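Local coordinates for protein ethylbenzene dehydrogenase beta-subunit (PDB 2IVF) that is the iron-sulfur subunit of a dehydrogenase, a ferredoxin-like protein that holds a row of iron-sulfur clusters and probably conducts electrons between its partner subunits, at residues Y200-P203 with S208-C211; H189-E192 with Y196-I199. One frame throughout, in Å; residues are numbered along the deposited sequence.

Contact 1 (Y200-P203 with S208-C211); sequences YFNP and SEKC. With SF4 (iron/sulfur cluster), chain U.
Tyr200 and Glu209 form the hydrogen-bonded pair of a short antiparallel beta hairpin, strands 199-202 and 207-210, buried in the dicluster ferredoxin domain. Tyr200 N gives its hydrogen to Glu209 O at 2.8 Å, and Glu209 N returns a straighter bond to Tyr200 O, also 2.8 Å, with 171° at the hydrogen. Tyr200 O additionally receives a CA-H...O contact from Ser208. Next along the ladder, Phe201 and Ser208 are a non-hydrogen-bonded pair. Here Ser208 OG lies at the edge of the phenyl ring, in its plane, 3.7 Å from Phe201 CD1; a side chain as small as serine suits this place, because the Fe3-S4 cluster also touches it. Arg188 makes a cation-pi contact with the same ring.

The side-chain link is between Asn202 and Glu209, which run alongside each other with amide and carboxylate nearly coplanar (12°). CG of Asn202 is anti to the backbone N (chi1 177°), and from there ND2 reaches Glu209 OE2 at 2.8 Å, nearly along the C-O axis. The other oxygen, Glu209 OE1, takes a salt bridge from Arg45 and a hydrogen bond from Tyr68 of the alpha-subunit. Beyond the strand, Cys211 SG binds an iron of a 4Fe-4S cluster at 2.2 Å, while Lys210 NZ donates hydrogen bonds to Cys211 O and to Val177 O.

With both its oxygens engaged, the buried carboxylate of Glu209 is held against rotation, and Arg45 would probably favour its charged form; the hairpin is thereby tied to the alpha-subunit, while its second strand leads directly into the cluster ligand Cys211.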
loop_
_atom_site.group_PDB
_atom_site.type_symbol
_atom_site.label_atom_id
_atom_site.label_comp_id
_atom_site.label_asym_id
_atom_site.label_seq_id
_atom_site.Cartn_x
_atom_site.Cartn_y
_atom_site.Cartn_z
ATOM N N TYR B 200 -4.732 7.907 25.462
ATOM C CA TYR B 200 -4.858 6.465 25.379
ATOM C C TYR B 200 -4.234 5.789 26.601
ATOM O O TYR B 200 -3.087 6.036 26.936
ATOM C CB TYR B 200 -4.141 5.913 24.130
ATOM C CG TYR B 200 -4.551 6.589 22.852
ATOM C CD1 TYR B 200 -5.610 6.102 22.111
ATOM C CD2 TYR B 200 -3.946 7.771 22.449
ATOM C CE1 TYR B 200 -6.050 6.780 20.957
ATOM C CE2 TYR B 200 -4.372 8.447 21.304
ATOM C CZ TYR B 200 -5.405 7.951 20.558
ATOM O OH TYR B 200 -5.831 8.607 19.418
ATOM N N PHE B 201 -4.980 4.897 27.221
ATOM C CA PHE B 201 -4.487 4.185 28.365
ATOM C C PHE B 201 -3.445 3.168 27.943
ATOM O O PHE B 201 -3.627 2.465 26.956
ATOM C CB PHE B 201 -5.617 3.469 29.074
ATOM C CG PHE B 201 -5.231 2.878 30.387
ATOM C CD1 PHE B 201 -4.596 3.645 31.366
ATOM C CD2 PHE B 201 -5.542 1.568 30.672
ATOM C CE1 PHE B 201 -4.256 3.089 32.564
ATOM C CE2 PHE B 201 -5.237 1.019 31.882
ATOM C CZ PHE B 201 -4.584 1.780 32.840
ATOM N N ASN B 202 -2.368 3.107 28.718
ATOM C CA ASN B 202 -1.322 2.075 28.588
ATOM C C ASN B 202 -1.535 1.129 29.776
ATOM O O ASN B 202 -1.247 1.466 30.920
ATOM C CB ASN B 202 0.050 2.730 28.608
ATOM C CG ASN B 202 1.186 1.747 28.542
ATOM O OD1 ASN B 202 1.076 0.625 29.015
ATOM N ND2 ASN B 202 2.299 2.170 27.943
ATOM N N PRO B 203 -2.115 -0.038 29.515
ATOM C CA PRO B 203 -2.439 -0.977 30.567
ATOM C C PRO B 203 -1.249 -1.674 31.169
ATOM O O PRO B 203 -1.409 -2.354 32.160
ATOM C CB PRO B 203 -3.358 -1.980 29.873
ATOM C CG PRO B 203 -3.033 -1.908 28.486
ATOM C CD PRO B 203 -2.515 -0.533 28.195
ATOM N N SER B 208 -1.676 6.877 31.130
ATOM C CA SER B 208 -2.144 7.238 29.822
ATOM C C SER B 208 -1.062 8.001 29.048
ATOM O O SER B 208 -0.212 8.699 29.607
ATOM C CB SER B 208 -3.436 8.048 29.926
ATOM O OG SER B 208 -4.490 7.249 30.469
ATOM N N GLU B 209 -1.098 7.795 27.740
ATOM C CA GLU B 209 -0.151 8.379 26.846
ATOM C C GLU B 209 -0.885 9.026 25.678
ATOM O O GLU B 209 -2.066 8.787 25.446
ATOM C CB GLU B 209 0.774 7.313 26.322
ATOM C CG GLU B 209 1.596 6.639 27.401
ATOM C CD GLU B 209 2.804 5.973 26.848
ATOM O OE1 GLU B 209 3.653 6.667 26.238
ATOM O OE2 GLU B 209 2.941 4.761 27.059
ATOM N N LYS B 210 -0.137 9.810 24.918
ATOM C CA LYS B 210 -0.697 10.592 23.855
ATOM C C LYS B 210 0.430 11.132 22.966
ATOM O O LYS B 210 1.611 11.110 23.314
ATOM C CB LYS B 210 -1.462 11.783 24.483
ATOM C CG LYS B 210 -0.578 12.795 25.168
ATOM C CD LYS B 210 -1.344 13.971 25.712
ATOM C CE LYS B 210 -1.886 14.912 24.673
ATOM N NZ LYS B 210 -0.827 15.351 23.715
ATOM N N CYS B 211 0.023 11.701 21.850
ATOM C CA CYS B 211 0.936 12.422 20.992
ATOM C C CYS B 211 1.739 13.416 21.792
ATOM O O CYS B 211 1.187 14.207 22.541
ATOM C CB CYS B 211 0.143 13.096 19.890
ATOM S SG CYS B 211 0.968 14.282 18.877
HETATM FE FE1 SF4 U . 2.318 13.173 17.527
HETATM FE FE2 SF4 U . 3.095 10.812 16.674
HETATM FE FE3 SF4 U . 2.775 12.821 14.916
HETATM FE FE4 SF4 U . 4.892 12.894 16.576
HETATM S S1 SF4 U . 4.517 11.353 14.918
HETATM S S2 SF4 U . 3.456 14.618 16.187
HETATM S S3 SF4 U . 4.005 11.906 18.490
HETATM S S4 SF4 U . 1.121 11.771 16.201
#

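Contact 2 (H189-E192 with Y196-I199). With F3S (Fe3-s4 cluster), chain R; SF4 (iron/sulfur cluster), chain S.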
loop_
_atom_site.group_PDB
_atom_site.type_symbol
_atom_site.label_atom_id
_atom_site.label_comp_id
_atom_site.label_asym_id
_atom_site.label_seq_id
_atom_site.Cartn_x
_atom_site.Cartn_y
_atom_site.Cartn_z
ATOM N N HIS B 189 -9.628 10.022 33.717
ATOM C CA HIS B 189 -10.607 11.117 33.584
ATOM C C HIS B 189 -10.297 11.924 32.338
ATOM O O HIS B 189 -11.216 12.341 31.621
ATOM C CB HIS B 189 -10.570 12.021 34.822
ATOM C CG HIS B 189 -10.786 11.282 36.083
ATOM N ND1 HIS B 189 -11.957 10.610 36.345
ATOM C CD2 HIS B 189 -9.999 11.115 37.169
ATOM C CE1 HIS B 189 -11.867 10.039 37.535
ATOM N NE2 HIS B 189 -10.694 10.336 38.057
ATOM N N CYS B 190 -9.001 12.109 32.069
ATOM C CA CYS B 190 -8.507 12.835 30.889
ATOM C C CYS B 190 -8.981 12.197 29.635
ATOM O O CYS B 190 -9.335 12.873 28.686
ATOM C CB CYS B 190 -6.979 12.872 30.874
ATOM S SG CYS B 190 -6.211 11.190 30.910
ATOM N N VAL B 191 -8.980 10.873 29.610
ATOM C CA VAL B 191 -9.453 10.158 28.430
ATOM C C VAL B 191 -10.940 10.424 28.142
ATOM O O VAL B 191 -11.335 10.676 26.982
ATOM C CB VAL B 191 -9.218 8.639 28.567
ATOM C CG1 VAL B 191 -9.667 7.924 27.306
ATOM C CG2 VAL B 191 -7.735 8.346 28.846
ATOM N N GLU B 192 -11.759 10.368 29.180
ATOM C CA GLU B 192 -13.176 10.659 29.054
ATOM C C GLU B 192 -13.427 12.136 28.661
ATOM O O GLU B 192 -14.343 12.458 27.906
ATOM C CB GLU B 192 -13.885 10.368 30.399
ATOM C CG GLU B 192 -13.804 8.916 30.892
ATOM C CD GLU B 192 -14.196 8.757 32.360
ATOM O OE1 GLU B 192 -14.412 9.760 33.051
ATOM O OE2 GLU B 192 -14.268 7.621 32.815
ATOM N N TYR B 196 -11.822 14.403 21.631
ATOM C CA TYR B 196 -11.209 13.744 20.456
ATOM C C TYR B 196 -10.736 12.310 20.706
ATOM O O TYR B 196 -10.240 11.603 19.775
ATOM C CB TYR B 196 -10.035 14.589 20.004
ATOM C CG TYR B 196 -10.447 15.956 19.588
ATOM C CD1 TYR B 196 -10.887 16.218 18.287
ATOM C CD2 TYR B 196 -10.376 16.995 20.476
ATOM C CE1 TYR B 196 -11.329 17.511 17.916
ATOM C CE2 TYR B 196 -10.776 18.300 20.118
ATOM C CZ TYR B 196 -11.241 18.557 18.828
ATOM O OH TYR B 196 -11.623 19.861 18.550
ATOM N N LYS B 197 -10.799 11.906 21.969
ATOM C CA LYS B 197 -10.232 10.639 22.451
ATOM C C LYS B 197 -8.810 10.436 21.974
ATOM O O LYS B 197 -8.463 9.379 21.433
ATOM C CB LYS B 197 -11.158 9.465 22.106
ATOM C CG LYS B 197 -12.529 9.581 22.798
ATOM C CD LYS B 197 -12.376 9.432 24.321
ATOM C CE LYS B 197 -13.613 9.750 25.141
ATOM N NZ LYS B 197 -14.030 11.181 25.182
ATOM N N ALA B 198 -8.020 11.504 22.145
ATOM C CA ALA B 198 -6.620 11.566 21.712
ATOM C C ALA B 198 -5.643 11.265 22.875
ATOM O O ALA B 198 -4.441 11.517 22.788
ATOM C CB ALA B 198 -6.325 12.927 21.086
ATOM N N ILE B 199 -6.156 10.745 23.983
ATOM C CA ILE B 199 -5.315 10.214 25.049
ATOM C C ILE B 199 -5.727 8.770 25.218
ATOM O O ILE B 199 -6.928 8.453 25.151
ATOM C CB ILE B 199 -5.515 10.934 26.405
ATOM C CG1 ILE B 199 -5.353 12.434 26.293
ATOM C CG2 ILE B 199 -4.539 10.403 27.441
ATOM C CD1 ILE B 199 -5.183 13.176 27.696
HETATM FE FE1 F3S R . -3.173 10.032 34.261
HETATM FE FE3 F3S R . -4.597 12.092 35.147
HETATM FE FE4 F3S R . -5.342 10.944 32.970
HETATM S S1 F3S R . -3.711 10.421 36.356
HETATM S S2 F3S R . -4.651 8.815 33.130
HETATM S S3 F3S R . -3.417 11.970 33.330
HETATM S S4 F3S R . -6.705 11.676 34.558
HETATM FE FE1 SF4 S . -7.572 15.920 23.639
HETATM FE FE2 SF4 S . -6.070 17.171 25.400
HETATM FE FE3 SF4 S . -6.946 18.492 23.160
HETATM FE FE4 SF4 S . -5.046 16.530 22.904
HETATM S S1 SF4 S . -4.829 18.543 24.022
HETATM S S2 SF4 S . -6.959 16.797 21.640
HETATM S S3 SF4 S . -5.658 15.112 24.562
HETATM S S4 SF4 S . -8.249 17.725 24.900
#
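Ile199 packs against Cys190 and Val191, bringing the segment that leads into the hairpin up to helix 189-193 between two iron-sulfur clusters. This is the tight apolar part of the contact. Ile199 CD1 meets Cys190 CB at 3.7 Å, and its CG2 branch approaches Val191 CG2 at 4.1 Å, the two side chains crossing at a slant. Val191 CG1 also touches the backbone, 3.5 Å from Ile199 O. Ile199 CG1 is anti to its own carbonyl carbon (chi1 -53°), an orientation that carries Ile199 CG1 to within 3.2 Å of S3 of the 4Fe-4S cluster. On the other side of the contact, Cys190 SG binds FE4 of the Fe3-S4 cluster at 2.2 Å. A branched aliphatic residue suits this spot: it fills the protein between the clusters with hydrocarbon and offers no competing ligand.

The Lys197 side is polar but also closely packed. Lys197, whose backbone takes up a left-handed helical conformation, bends its chain at chi2 (-67°) and chi4, folding back toward the last carbonyls of the helix, with CE 3.1 Å from Val191 O. Its NZ gives a 3.0 Å hydrogen bond to Glu192 O, but arrives from well above the carbonyl plane, with a C=O...N angle of only 111°. Cys194 O is its stronger partner. A lysine is apt here, since its ammonium can serve several carbonyls near the C-terminal end of a helix. The looser, more open side belongs to partly exposed Glu192, which starts away from the loop; its OE2 makes a salt bridge with a basic residue of another protein chain.

Helix 158-162, through Cys159, and strand 168-170, through Ile168, cover Cys190 and Ile199, while Ser208 of strand 207-210 lies against Val191 and Ile199.

How the contacts relate
Both contacts are buried and about 9 Å apart between centres, and they adjoin along the chain: contact 2 ends at Ile199 and contact 1 takes up the chain at Tyr200. They also touch directly. Ile199 CG2 sits 3.6 Å from Ser208 CB, and Ser208 OG lies 3.8 Å from Val191 CG2, so the hairpin packs on both loop and helix. Their chemistry differs with position. Contact 1 is chiefly polar, built on a beta ladder and a carboxylate facing the alpha-subunit; contact 2 is apolar at its centre, where it fills the region between clusters, and polar toward Glu192, its one partly exposed touching residue. Each includes a cysteine ligand, to different clusters.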